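Local atomic coordinates of beta-fructofuranosidase (Bifidobacterium adolescentis, PDB entry 6NOB), a protein that probably hydrolyses terminal beta-D-fructofuranoside linkages, as in sucrose, as a member of glycoside hydrolase family 32. Residues 111-123 with 626-637. Sequence-based numbering, arbitrary orientation.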
loop_
_atom_site.group_PDB
_atom_site.type_symbol
_atom_site.label_atom_id
_atom_site.label_comp_id
_atom_site.label_asym_id
_atom_site.label_seq_id
_atom_site.Cartn_x
_atom_site.Cartn_y
_atom_site.Cartn_z
ATOM N N ILE A 111 -21.697 -1.269 2.424
ATOM C CA ILE A 111 -20.518 -1.389 1.572
ATOM C C ILE A 111 -19.464 -2.287 2.213
ATOM O O ILE A 111 -18.852 -3.121 1.537
ATOM C CB ILE A 111 -19.951 0.006 1.245
ATOM C CG1 ILE A 111 -20.930 0.790 0.368
ATOM C CG2 ILE A 111 -18.594 -0.108 0.555
ATOM C CD1 ILE A 111 -20.462 2.187 0.024
ATOM N N TYR A 112 -19.243 -2.150 3.523
ATOM C CA TYR A 112 -18.090 -2.766 4.165
ATOM C C TYR A 112 -18.411 -3.959 5.054
ATOM O O TYR A 112 -17.533 -4.802 5.257
ATOM C CB TYR A 112 -17.330 -1.725 4.998
ATOM C CG TYR A 112 -16.580 -0.720 4.156
ATOM C CD1 TYR A 112 -15.319 -1.012 3.652
ATOM C CD2 TYR A 112 -17.132 0.520 3.862
ATOM C CE1 TYR A 112 -14.631 -0.099 2.880
ATOM C CE2 TYR A 112 -16.450 1.441 3.091
ATOM C CZ TYR A 112 -15.199 1.127 2.602
ATOM O OH TYR A 112 -14.514 2.039 1.834
ATOM N N ASN A 113 -19.625 -4.057 5.594
ATOM C CA ASN A 113 -19.963 -5.155 6.503
ATOM C C ASN A 113 -20.399 -6.379 5.694
ATOM O O ASN A 113 -21.569 -6.760 5.645
ATOM C CB ASN A 113 -21.036 -4.715 7.490
ATOM C CG ASN A 113 -21.339 -5.776 8.528
ATOM O OD1 ASN A 113 -20.450 -6.508 8.962
ATOM N ND2 ASN A 113 -22.604 -5.867 8.928
ATOM N N ARG A 114 -19.413 -7.001 5.046
ATOM C CA ARG A 114 -19.643 -8.167 4.206
ATOM C C ARG A 114 -18.504 -9.159 4.380
ATOM O O ARG A 114 -17.347 -8.773 4.563
ATOM C CB ARG A 114 -19.758 -7.797 2.717
ATOM C CG ARG A 114 -20.797 -6.741 2.396
ATOM C CD ARG A 114 -20.771 -6.397 0.919
ATOM N NE ARG A 114 -20.915 -7.587 0.087
ATOM C CZ ARG A 114 -22.082 -8.137 -0.227
ATOM N NH1 ARG A 114 -23.210 -7.602 0.222
ATOM N NH2 ARG A 114 -22.124 -9.220 -0.991
ATOM N N PHE A 115 -18.846 -10.446 4.316
ATOM C CA PHE A 115 -17.836 -11.495 4.357
ATOM C C PHE A 115 -16.821 -11.289 3.239
ATOM O O PHE A 115 -17.188 -11.020 2.092
ATOM C CB PHE A 115 -18.503 -12.867 4.238
ATOM C CG PHE A 115 -17.538 -14.022 4.230
ATOM C CD1 PHE A 115 -16.733 -14.285 5.328
ATOM C CD2 PHE A 115 -17.450 -14.860 3.127
ATOM C CE1 PHE A 115 -15.852 -15.352 5.321
ATOM C CE2 PHE A 115 -16.570 -15.928 3.113
ATOM C CZ PHE A 115 -15.770 -16.175 4.210
ATOM N N GLY A 116 -15.540 -11.396 3.582
ATOM C CA GLY A 116 -14.465 -11.108 2.658
ATOM C C GLY A 116 -13.840 -9.739 2.821
ATOM O O GLY A 116 -12.837 -9.451 2.155
ATOM N N ARG A 117 -14.399 -8.887 3.676
ATOM C CA ARG A 117 -13.854 -7.566 3.944
ATOM C C ARG A 117 -13.323 -7.499 5.369
ATOM O O ARG A 117 -13.796 -8.209 6.261
ATOM C CB ARG A 117 -14.909 -6.473 3.740
ATOM C CG ARG A 117 -15.706 -6.597 2.454
ATOM C CD ARG A 117 -16.231 -5.247 1.993
ATOM N NE ARG A 117 -15.148 -4.346 1.609
ATOM C CZ ARG A 117 -15.282 -3.332 0.760
ATOM N NH1 ARG A 117 -14.240 -2.566 0.469
ATOM N NH2 ARG A 117 -16.456 -3.085 0.195
ATOM N N SER A 118 -12.325 -6.642 5.574
ATOM C CA SER A 118 -11.836 -6.374 6.915
ATOM C C SER A 118 -12.714 -5.323 7.586
ATOM O O SER A 118 -13.491 -4.616 6.939
ATOM C CB SER A 118 -10.384 -5.901 6.880
ATOM O OG SER A 118 -10.295 -4.598 6.326
ATOM N N GLY A 119 -12.575 -5.213 8.906
ATOM C CA GLY A 119 -13.382 -4.277 9.663
ATOM C C GLY A 119 -12.682 -2.985 10.036
ATOM O O GLY A 119 -13.345 -1.968 10.262
ATOM N N ALA A 120 -11.346 -3.002 10.103
ATOM C CA ALA A 120 -10.592 -1.864 10.611
ATOM C C ALA A 120 -9.432 -1.428 9.726
ATOM O O ALA A 120 -8.723 -0.484 10.092
ATOM C CB ALA A 120 -10.053 -2.165 12.018
ATOM N N HIS A 121 -9.207 -2.079 8.591
ATOM C CA HIS A 121 -8.173 -1.665 7.655
ATOM C C HIS A 121 -8.804 -0.873 6.518
ATOM O O HIS A 121 -9.963 -1.090 6.158
ATOM C CB HIS A 121 -7.417 -2.872 7.093
ATOM C CG HIS A 121 -6.613 -3.614 8.116
ATOM N ND1 HIS A 121 -7.192 -4.371 9.113
ATOM C CD2 HIS A 121 -5.275 -3.721 8.293
ATOM C CE1 HIS A 121 -6.246 -4.906 9.863
ATOM N NE2 HIS A 121 -5.072 -4.529 9.387
ATOM N N PHE A 122 -8.035 0.058 5.955
ATOM C CA PHE A 122 -8.565 0.858 4.860
ATOM C C PHE A 122 -8.735 0.003 3.610
ATOM O O PHE A 122 -7.829 -0.741 3.220
ATOM C CB PHE A 122 -7.665 2.051 4.545
ATOM C CG PHE A 122 -8.178 2.887 3.404
ATOM C CD1 PHE A 122 -9.156 3.846 3.619
ATOM C CD2 PHE A 122 -7.718 2.683 2.110
ATOM C CE1 PHE A 122 -9.650 4.604 2.570
ATOM C CE2 PHE A 122 -8.210 3.435 1.057
ATOM C CZ PHE A 122 -9.175 4.399 1.288
ATOM N N GLU A 123 -9.900 0.119 2.984
ATOM C CA GLU A 123 -10.205 -0.479 1.696
ATOM C C GLU A 123 -11.036 0.520 0.907
ATOM O O GLU A 123 -11.776 1.316 1.499
ATOM C CB GLU A 123 -10.987 -1.796 1.835
ATOM C CG GLU A 123 -10.334 -2.853 2.713
ATOM C CD GLU A 123 -11.236 -4.055 2.934
ATOM O OE1 GLU A 123 -12.334 -4.088 2.337
ATOM O OE2 GLU A 123 -10.852 -4.963 3.705
ATOM N N ALA A 626 0.739 -13.597 31.331
ATOM C CA ALA A 626 -0.473 -12.790 31.288
ATOM C C ALA A 626 -1.075 -12.849 29.893
ATOM O O ALA A 626 -0.376 -13.084 28.903
ATOM C CB ALA A 626 -0.194 -11.336 31.687
ATOM N N VAL A 627 -2.388 -12.622 29.832
ATOM C CA VAL A 627 -3.135 -12.575 28.577
ATOM C C VAL A 627 -4.079 -11.380 28.632
ATOM O O VAL A 627 -4.945 -11.310 29.511
ATOM C CB VAL A 627 -3.925 -13.871 28.315
ATOM C CG1 VAL A 627 -4.887 -13.683 27.151
ATOM C CG2 VAL A 627 -2.977 -15.029 28.039
ATOM N N ASP A 628 -3.916 -10.448 27.694
ATOM C CA ASP A 628 -4.759 -9.258 27.579
ATOM C C ASP A 628 -5.421 -9.320 26.207
ATOM O O ASP A 628 -4.800 -8.971 25.199
ATOM C CB ASP A 628 -3.930 -7.985 27.760
ATOM C CG ASP A 628 -4.729 -6.710 27.523
ATOM O OD1 ASP A 628 -5.972 -6.773 27.429
ATOM O OD2 ASP A 628 -4.103 -5.632 27.440
ATOM N N ALA A 629 -6.672 -9.770 26.165
ATOM C CA ALA A 629 -7.419 -9.921 24.923
ATOM C C ALA A 629 -8.598 -8.960 24.924
ATOM O O ALA A 629 -9.295 -8.828 25.936
ATOM C CB ALA A 629 -7.904 -11.360 24.739
ATOM N N ARG A 630 -8.814 -8.291 23.792
ATOM C CA ARG A 630 -9.863 -7.289 23.666
ATOM C C ARG A 630 -10.503 -7.385 22.290
ATOM O O ARG A 630 -9.840 -7.706 21.300
ATOM C CB ARG A 630 -9.323 -5.861 23.877
ATOM C CG ARG A 630 -8.592 -5.645 25.193
ATOM C CD ARG A 630 -8.051 -4.232 25.322
ATOM N NE ARG A 630 -6.882 -4.199 26.197
ATOM C CZ ARG A 630 -6.370 -3.094 26.730
ATOM N NH1 ARG A 630 -6.923 -1.912 26.485
ATOM N NH2 ARG A 630 -5.301 -3.172 27.509
ATOM N N ALA A 631 -11.800 -7.089 22.239
ATOM C CA ALA A 631 -12.502 -7.003 20.967
ATOM C C ALA A 631 -11.962 -5.840 20.142
ATOM O O ALA A 631 -11.570 -4.800 20.675
ATOM C CB ALA A 631 -14.004 -6.831 21.197
ATOM N N LEU A 632 -11.943 -6.025 18.825
ATOM C CA LEU A 632 -11.445 -5.006 17.912
ATOM C C LEU A 632 -12.615 -4.219 17.336
ATOM O O LEU A 632 -13.598 -4.807 16.872
ATOM C CB LEU A 632 -10.615 -5.633 16.788
ATOM C CG LEU A 632 -9.653 -4.704 16.043
ATOM C CD1 LEU A 632 -8.476 -4.327 16.929
ATOM C CD2 LEU A 632 -9.163 -5.354 14.764
ATOM N N ASN A 633 -12.509 -2.893 17.374
ATOM C CA ASN A 633 -13.543 -2.036 16.820
ATOM C C ASN A 633 -13.460 -2.009 15.294
ATOM O O ASN A 633 -12.464 -2.411 14.687
ATOM C CB ASN A 633 -13.411 -0.610 17.353
ATOM C CG ASN A 633 -13.658 -0.515 18.841
ATOM O OD1 ASN A 633 -14.527 -1.194 19.388
ATOM N ND2 ASN A 633 -12.892 0.339 19.509
ATOM N N GLY A 634 -14.530 -1.509 14.675
ATOM C CA GLY A 634 -14.537 -1.219 13.260
ATOM C C GLY A 634 -14.411 0.274 13.019
ATOM O O GLY A 634 -14.653 1.082 13.913
ATOM N N ILE A 635 -14.026 0.635 11.795
ATOM C CA ILE A 635 -13.764 2.025 11.437
ATOM C C ILE A 635 -14.855 2.626 10.569
ATOM O O ILE A 635 -14.765 3.812 10.221
ATOM C CB ILE A 635 -12.395 2.179 10.747
ATOM C CG1 ILE A 635 -12.400 1.479 9.388
ATOM C CG2 ILE A 635 -11.287 1.635 11.632
ATOM C CD1 ILE A 635 -11.178 1.767 8.549
ATOM N N TRP A 636 -15.881 1.862 10.206
ATOM C CA TRP A 636 -16.985 2.394 9.414
ATOM C C TRP A 636 -18.268 2.569 10.210
ATOM O O TRP A 636 -18.965 3.571 10.034
ATOM C CB TRP A 636 -17.246 1.494 8.200
ATOM C CG TRP A 636 -15.987 1.146 7.458
ATOM C CD1 TRP A 636 -15.344 -0.057 7.461
ATOM C CD2 TRP A 636 -15.211 2.014 6.616
ATOM N NE1 TRP A 636 -14.223 0.004 6.670
ATOM C CE2 TRP A 636 -14.117 1.263 6.141
ATOM C CE3 TRP A 636 -15.337 3.349 6.217
ATOM C CZ2 TRP A 636 -13.153 1.803 5.286
ATOM C CZ3 TRP A 636 -14.377 3.884 5.368
ATOM C CH2 TRP A 636 -13.300 3.111 4.912
ATOM N N ARG A 637 -18.587 1.631 11.096
ATOM C CA ARG A 637 -19.750 1.759 11.969
ATOM C C ARG A 637 -19.331 1.760 13.437
ATOM O O ARG A 637 -18.756 0.788 13.929
ATOM C CB ARG A 637 -20.751 0.629 11.708
HETATM O O HOH W 1 -12.533 -2.137 5.781
#
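The C-terminal tail of the beta-sandwich that follows the catalytic propeller in family 32 enzymes folds back here onto the loop leading into the propeller, and an aromatic stack between Tyr112 and Trp636 closes the junction. Their near-parallel planes, 9° apart, and the 3.7 Å between the centroids of the Tyr112 ring and the five-membered ring of Trp636 identify a face-to-face stack. The phenol spans the indole's length: Tyr112 CB lies over the pyrrole face, whereas Tyr112 OH reaches Trp636 CH2 at 3.5 Å. In Trp636, CG beside the backbone N lets the indole lie flat on the phenol. Ile635 CG1 packs on the opposite indole face, near its rim, and Ile111 CG2 does likewise on the far side of the phenol, making a four-layer pile. Tyr112 CD1 sits over the centre of one face of the Arg117 guanidinium, whose in-plane edge turns to Glu123 in a side-on salt bridge, NE and NH1 both donating to OE1; Ser118 N and OG hold OE2 from one face of the carboxylate. Tyr112 OH donates a hydrogen bond to Glu123 O, fixing the phenol's far end. Next to the stack, Ile635 N donates to Gly119 O (3.1 Å, 158° at the hydrogen), the direct hydrogen bond between 111-123 and 626-637, while Ala120 CB packs against Ile635 CG2 at 4.0 Å. The carboxylate of Asp588 accepts hydrogen bonds from Gly119 N at OD1 and Ala120 N at OD2, also tying this loop to the sandwich. At the indole's edge, in plane, Trp636 NE1 donates to a water at 2.9 Å, which in turn donates to Ser118 O and His121 O.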